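Local atomic coordinates of nicotinamide riboside transporter PnuC (Neisseria mucosa ATCC 25996, PDB entry 4QTN), a protein that probably carries nicotinamide riboside, a form of vitamin B3, across the bacterial inner membrane as a homotrimer. Residues S40-V45 against A76-T81; P157-V162 against I193-V198. All blocks are in the same frame, centred on the assembly; numbering follows the deposited sequence.

In the fold
Contact 1 and contact 2 each join a pair of consecutive transmembrane helices at the ends away from their short connection. Contact 1 joins the start of helix 41-59 to the end of helix 64-80. Contact 2 does the same for helices 158-175 and 181-198, later in the chain. Their centres are about 17 Å apart, both probably toward the periplasmic side. They meet where CH2 of Trp196 packs on CA of Ser79, at 3.9 Å, making helices 64-80 and 181-198 neighbours. Bound nicotinamide riboside lies about 13 Å from the side chain of Val78 and about 11 Å from that of Leu195. Both are packing between transmembrane helices, and neither contributes a residue to the substrate pocket.

Contact 1: S40-V45 against A76-T81; sequences SWLASV and AYVSYT
Leu42 lays its CD1 methyl against the ring of Tyr77, approaching obliquely at CD2 and CE2. CD1 of Leu42 is 3.4 Å from CD2 of Tyr77. The side chains cross at about a right angle. CG of Tyr77 is anti to the backbone N and beside the carbonyl carbon (chi1 176°), and the ring runs along its own helix toward Thr81. Thr81 places its CG2 over one face of the same ring. OG1 of Thr81 turns back and donates to the O of Val78 at 3.1 Å.

Val78 splits its two methyls between two partners. CG2 of Val78 is 3.9 Å from CD1 of Leu42, and CG1 of Val78 is 3.9 Å from CB of Ala43. The contact joins the two helices of a transmembrane helical hairpin at the end away from the turn. The beginning of helix 41-59 passes the end region of helix 64-80, and the local axes run at 132° to each other, 9.9 Å apart. The CA atoms of Ala43 and Val78 are 6.4 Å apart. No hydrogen bond joins the two segments, and the touching groups are apolar. Helix 208-234 packs alongside, with Leu210 touching both Ala43 and Val78.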
loop_
_atom_site.group_PDB
_atom_site.type_symbol
_atom_site.label_atom_id
_atom_site.label_comp_id
_atom_site.label_asym_id
_atom_site.label_seq_id
_atom_site.Cartn_x
_atom_site.Cartn_y
_atom_site.Cartn_z
ATOM N N SER C 40 3.610 -17.776 22.054
ATOM C CA SER C 40 2.896 -18.085 20.802
ATOM C C SER C 40 3.865 -18.571 19.719
ATOM O O SER C 40 4.084 -17.903 18.698
ATOM C CB SER C 40 2.061 -16.890 20.317
ATOM O OG SER C 40 2.789 -15.677 20.398
ATOM N N TRP C 41 4.457 -19.735 19.970
ATOM C CA TRP C 41 5.374 -20.368 19.037
ATOM C C TRP C 41 4.619 -20.898 17.821
ATOM O O TRP C 41 5.193 -21.041 16.745
ATOM C CB TRP C 41 6.110 -21.517 19.728
ATOM C CG TRP C 41 5.215 -22.697 20.039
ATOM C CD1 TRP C 41 4.309 -22.797 21.064
ATOM C CD2 TRP C 41 5.123 -23.920 19.304
ATOM N NE1 TRP C 41 3.665 -24.012 21.012
ATOM C CE2 TRP C 41 4.149 -24.725 19.946
ATOM C CE3 TRP C 41 5.771 -24.421 18.170
ATOM C CZ2 TRP C 41 3.810 -26.006 19.489
ATOM C CZ3 TRP C 41 5.433 -25.700 17.719
ATOM C CH2 TRP C 41 4.460 -26.474 18.379
ATOM N N LEU C 42 3.328 -21.182 18.004
ATOM C CA LEU C 42 2.512 -21.797 16.958
ATOM C C LEU C 42 2.356 -20.871 15.785
ATOM O O LEU C 42 2.790 -21.189 14.678
ATOM C CB LEU C 42 1.128 -22.189 17.488
ATOM C CG LEU C 42 0.811 -23.664 17.760
ATOM C CD1 LEU C 42 -0.657 -23.914 17.479
ATOM C CD2 LEU C 42 1.673 -24.609 16.935
ATOM N N ALA C 43 1.732 -19.719 16.035
ATOM C CA ALA C 43 1.495 -18.719 15.003
ATOM C C ALA C 43 2.797 -18.263 14.337
ATOM O O ALA C 43 2.808 -17.900 13.154
ATOM C CB ALA C 43 0.738 -17.530 15.578
ATOM N N SER C 44 3.899 -18.307 15.078
ATOM C CA SER C 44 5.178 -17.944 14.493
ATOM C C SER C 44 5.746 -19.005 13.557
ATOM O O SER C 44 6.295 -18.665 12.521
ATOM C CB SER C 44 6.176 -17.506 15.542
ATOM O OG SER C 44 6.077 -16.111 15.716
ATOM N N VAL C 45 5.561 -20.284 13.896
ATOM C CA VAL C 45 5.790 -21.368 12.923
ATOM C C VAL C 45 4.821 -21.202 11.745
ATOM O O VAL C 45 5.205 -21.352 10.591
ATOM C CB VAL C 45 5.611 -22.780 13.547
ATOM C CG1 VAL C 45 5.568 -23.833 12.468
ATOM C CG2 VAL C 45 6.742 -23.087 14.492
ATOM N N ALA C 76 -5.037 -22.684 10.693
ATOM C CA ALA C 76 -6.448 -23.024 10.877
ATOM C C ALA C 76 -6.785 -23.103 12.361
ATOM O O ALA C 76 -7.810 -22.581 12.807
ATOM C CB ALA C 76 -6.788 -24.330 10.171
ATOM N N TYR C 77 -5.900 -23.735 13.122
ATOM C CA TYR C 77 -6.064 -23.845 14.561
ATOM C C TYR C 77 -5.997 -22.448 15.192
ATOM O O TYR C 77 -6.953 -21.995 15.829
ATOM C CB TYR C 77 -4.979 -24.771 15.130
ATOM C CG TYR C 77 -4.962 -24.903 16.630
ATOM C CD1 TYR C 77 -5.803 -25.789 17.276
ATOM C CD2 TYR C 77 -4.061 -24.172 17.397
ATOM C CE1 TYR C 77 -5.774 -25.925 18.652
ATOM C CE2 TYR C 77 -4.020 -24.296 18.770
ATOM C CZ TYR C 77 -4.876 -25.172 19.397
ATOM O OH TYR C 77 -4.833 -25.304 20.771
ATOM N N VAL C 78 -4.895 -21.748 14.932
ATOM C CA VAL C 78 -4.642 -20.433 15.511
ATOM C C VAL C 78 -5.735 -19.412 15.169
ATOM O O VAL C 78 -6.019 -18.530 15.968
ATOM C CB VAL C 78 -3.253 -19.882 15.090
ATOM C CG1 VAL C 78 -3.025 -18.477 15.642
ATOM C CG2 VAL C 78 -2.140 -20.826 15.537
ATOM N N SER C 79 -6.350 -19.531 13.991
ATOM C CA SER C 79 -7.445 -18.608 13.633
ATOM C C SER C 79 -8.751 -18.933 14.380
ATOM O O SER C 79 -9.614 -18.059 14.553
ATOM C CB SER C 79 -7.662 -18.518 12.110
ATOM O OG SER C 79 -7.962 -19.772 11.540
ATOM N N TYR C 80 -8.871 -20.180 14.843
ATOM C CA TYR C 80 -9.976 -20.577 15.716
ATOM C C TYR C 80 -9.769 -20.046 17.126
ATOM O O TYR C 80 -10.679 -19.449 17.713
ATOM C CB TYR C 80 -10.131 -22.105 15.743
ATOM C CG TYR C 80 -10.814 -22.651 16.995
ATOM C CD1 TYR C 80 -12.091 -22.208 17.377
ATOM C CD2 TYR C 80 -10.194 -23.619 17.783
ATOM C CE1 TYR C 80 -12.706 -22.697 18.516
ATOM C CE2 TYR C 80 -10.810 -24.118 18.917
ATOM C CZ TYR C 80 -12.063 -23.651 19.279
ATOM O OH TYR C 80 -12.670 -24.140 20.405
ATOM N N THR C 81 -8.574 -20.271 17.669
ATOM C CA THR C 81 -8.250 -19.825 19.025
ATOM C C THR C 81 -8.383 -18.306 19.151
ATOM O O THR C 81 -8.212 -17.741 20.231
ATOM C CB THR C 81 -6.828 -20.280 19.478
ATOM O OG1 THR C 81 -5.819 -19.443 18.884
ATOM C CG2 THR C 81 -6.572 -21.764 19.121
#

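Contact 2: P157-V162 against I193-V198; sequences PTLDGV and ISLWAV
A second transmembrane helical hairpin, formed by helices 158-175 and 181-198, is joined here at the end away from its turn. The first turn of one helix lies against the last turn of the other. Pro157 holds the N-cap position of the first helix. Asp160 and Leu195 mark the nearest backbones, with CA atoms 6.9 Å apart.

Leu195 carries the contact from its side. Its CB leaves the helix at an angle to the partner, but the far end of the side chain comes nearer to helix 158-175. CG lies beside the backbone N (chi1 -78°), and CD2 reaches the other segment. There it meets two side chains. Leu159 points its branch the opposite way, so the two leucines slide past each other. Their CD2 methyls are modelled closer than carbons can sit, so the exact spacing is doubtful. Asp160 is the other neighbour. The start of helix 158-175 would probably favour the negative charge of its carboxylate.

Leu84, in the loop before helix 85-107, touches both Asp160 and Leu195. The contact borders a subunit interface of the homotrimer: Leu159 packs on Leu208 of a neighbouring subunit, and Val198 on Trp200 of the same neighbour. As modelled, OD1 of Asp160 is 3.7 Å from CD2 of Leu195, a van der Waals contact that shares the uncertainty of that methyl.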
loop_
_atom_site.group_PDB
_atom_site.type_symbol
_atom_site.label_atom_id
_atom_site.label_comp_id
_atom_site.label_asym_id
_atom_site.label_seq_id
_atom_site.Cartn_x
_atom_site.Cartn_y
_atom_site.Cartn_z
ATOM N N PRO C 157 -19.697 -12.908 9.795
ATOM C CA PRO C 157 -19.965 -11.548 9.401
ATOM C C PRO C 157 -19.663 -11.413 7.923
ATOM O O PRO C 157 -18.893 -12.200 7.377
ATOM C CB PRO C 157 -18.971 -10.729 10.246
ATOM C CG PRO C 157 -18.518 -11.659 11.333
ATOM C CD PRO C 157 -18.523 -12.996 10.679
ATOM N N THR C 158 -20.316 -10.463 7.279
ATOM C CA THR C 158 -20.293 -10.356 5.841
ATOM C C THR C 158 -18.859 -10.326 5.328
ATOM O O THR C 158 -18.488 -11.090 4.447
ATOM C CB THR C 158 -21.052 -9.103 5.383
ATOM O OG1 THR C 158 -20.169 -7.982 5.379
ATOM C CG2 THR C 158 -22.245 -8.807 6.353
ATOM N N LEU C 159 -18.039 -9.466 5.911
ATOM C CA LEU C 159 -16.676 -9.329 5.440
ATOM C C LEU C 159 -15.882 -10.603 5.653
ATOM O O LEU C 159 -15.198 -11.039 4.752
ATOM C CB LEU C 159 -15.973 -8.131 6.072
ATOM C CG LEU C 159 -14.475 -8.050 5.763
ATOM C CD1 LEU C 159 -13.969 -6.627 5.890
ATOM C CD2 LEU C 159 -13.683 -8.980 6.677
ATOM N N ASP C 160 -15.978 -11.202 6.844
ATOM C CA ASP C 160 -15.324 -12.494 7.091
ATOM C C ASP C 160 -15.798 -13.440 6.020
ATOM O O ASP C 160 -15.109 -14.403 5.663
ATOM C CB ASP C 160 -15.700 -13.073 8.467
ATOM C CG ASP C 160 -15.442 -12.097 9.629
ATOM O OD1 ASP C 160 -15.741 -10.887 9.491
ATOM O OD2 ASP C 160 -14.992 -12.560 10.704
ATOM N N GLY C 161 -16.991 -13.153 5.498
ATOM C CA GLY C 161 -17.603 -13.978 4.463
ATOM C C GLY C 161 -17.001 -13.740 3.090
ATOM O O GLY C 161 -16.609 -14.692 2.413
ATOM N N VAL C 162 -16.927 -12.461 2.689
ATOM C CA VAL C 162 -16.369 -12.043 1.380
ATOM C C VAL C 162 -14.969 -12.597 1.148
ATOM O O VAL C 162 -14.695 -13.189 0.104
ATOM C CB VAL C 162 -16.345 -10.490 1.214
ATOM C CG1 VAL C 162 -15.447 -10.078 0.064
ATOM C CG2 VAL C 162 -17.748 -9.952 0.990
ATOM N N ILE C 193 -5.890 -8.810 6.297
ATOM C CA ILE C 193 -5.216 -7.862 7.183
ATOM C C ILE C 193 -6.252 -7.170 8.063
ATOM O O ILE C 193 -6.075 -7.091 9.280
ATOM C CB ILE C 193 -4.364 -6.822 6.417
ATOM C CG1 ILE C 193 -3.076 -7.449 5.911
ATOM C CG2 ILE C 193 -3.983 -5.676 7.329
ATOM C CD1 ILE C 193 -2.349 -6.586 4.909
ATOM N N SER C 194 -7.356 -6.720 7.443
ATOM C CA SER C 194 -8.510 -6.132 8.171
ATOM C C SER C 194 -9.120 -7.098 9.154
ATOM O O SER C 194 -9.525 -6.699 10.224
ATOM C CB SER C 194 -9.608 -5.700 7.207
ATOM O OG SER C 194 -9.142 -4.763 6.271
ATOM N N LEU C 195 -9.237 -8.368 8.757
ATOM C CA LEU C 195 -9.755 -9.423 9.645
ATOM C C LEU C 195 -8.979 -9.537 10.940
ATOM O O LEU C 195 -9.570 -9.546 12.017
ATOM C CB LEU C 195 -9.783 -10.771 8.944
ATOM C CG LEU C 195 -10.944 -10.949 7.997
ATOM C CD1 LEU C 195 -11.122 -12.422 7.681
ATOM C CD2 LEU C 195 -12.211 -10.358 8.604
ATOM N N TRP C 196 -7.662 -9.624 10.846
ATOM C CA TRP C 196 -6.852 -9.685 12.039
ATOM C C TRP C 196 -6.725 -8.326 12.751
ATOM O O TRP C 196 -6.362 -8.280 13.918
ATOM C CB TRP C 196 -5.481 -10.255 11.734
ATOM C CG TRP C 196 -5.479 -11.695 11.381
ATOM C CD1 TRP C 196 -5.424 -12.222 10.134
ATOM C CD2 TRP C 196 -5.459 -12.799 12.286
ATOM N NE1 TRP C 196 -5.386 -13.593 10.196
ATOM C CE2 TRP C 196 -5.401 -13.974 11.506
ATOM C CE3 TRP C 196 -5.487 -12.913 13.682
ATOM C CZ2 TRP C 196 -5.382 -15.250 12.070
ATOM C CZ3 TRP C 196 -5.458 -14.186 14.248
ATOM C CH2 TRP C 196 -5.414 -15.338 13.441
ATOM N N ALA C 197 -7.011 -7.230 12.050
ATOM C CA ALA C 197 -6.980 -5.920 12.685
ATOM C C ALA C 197 -8.241 -5.665 13.473
ATOM O O ALA C 197 -8.192 -5.057 14.539
ATOM C CB ALA C 197 -6.751 -4.819 11.674
ATOM N N VAL C 198 -9.385 -6.111 12.962
ATOM C CA VAL C 198 -10.620 -5.930 13.719
ATOM C C VAL C 198 -10.703 -6.939 14.847
ATOM O O VAL C 198 -11.181 -6.620 15.931
ATOM C CB VAL C 198 -11.924 -5.870 12.846
ATOM C CG1 VAL C 198 -11.854 -4.725 11.853
ATOM C CG2 VAL C 198 -12.203 -7.184 12.143
#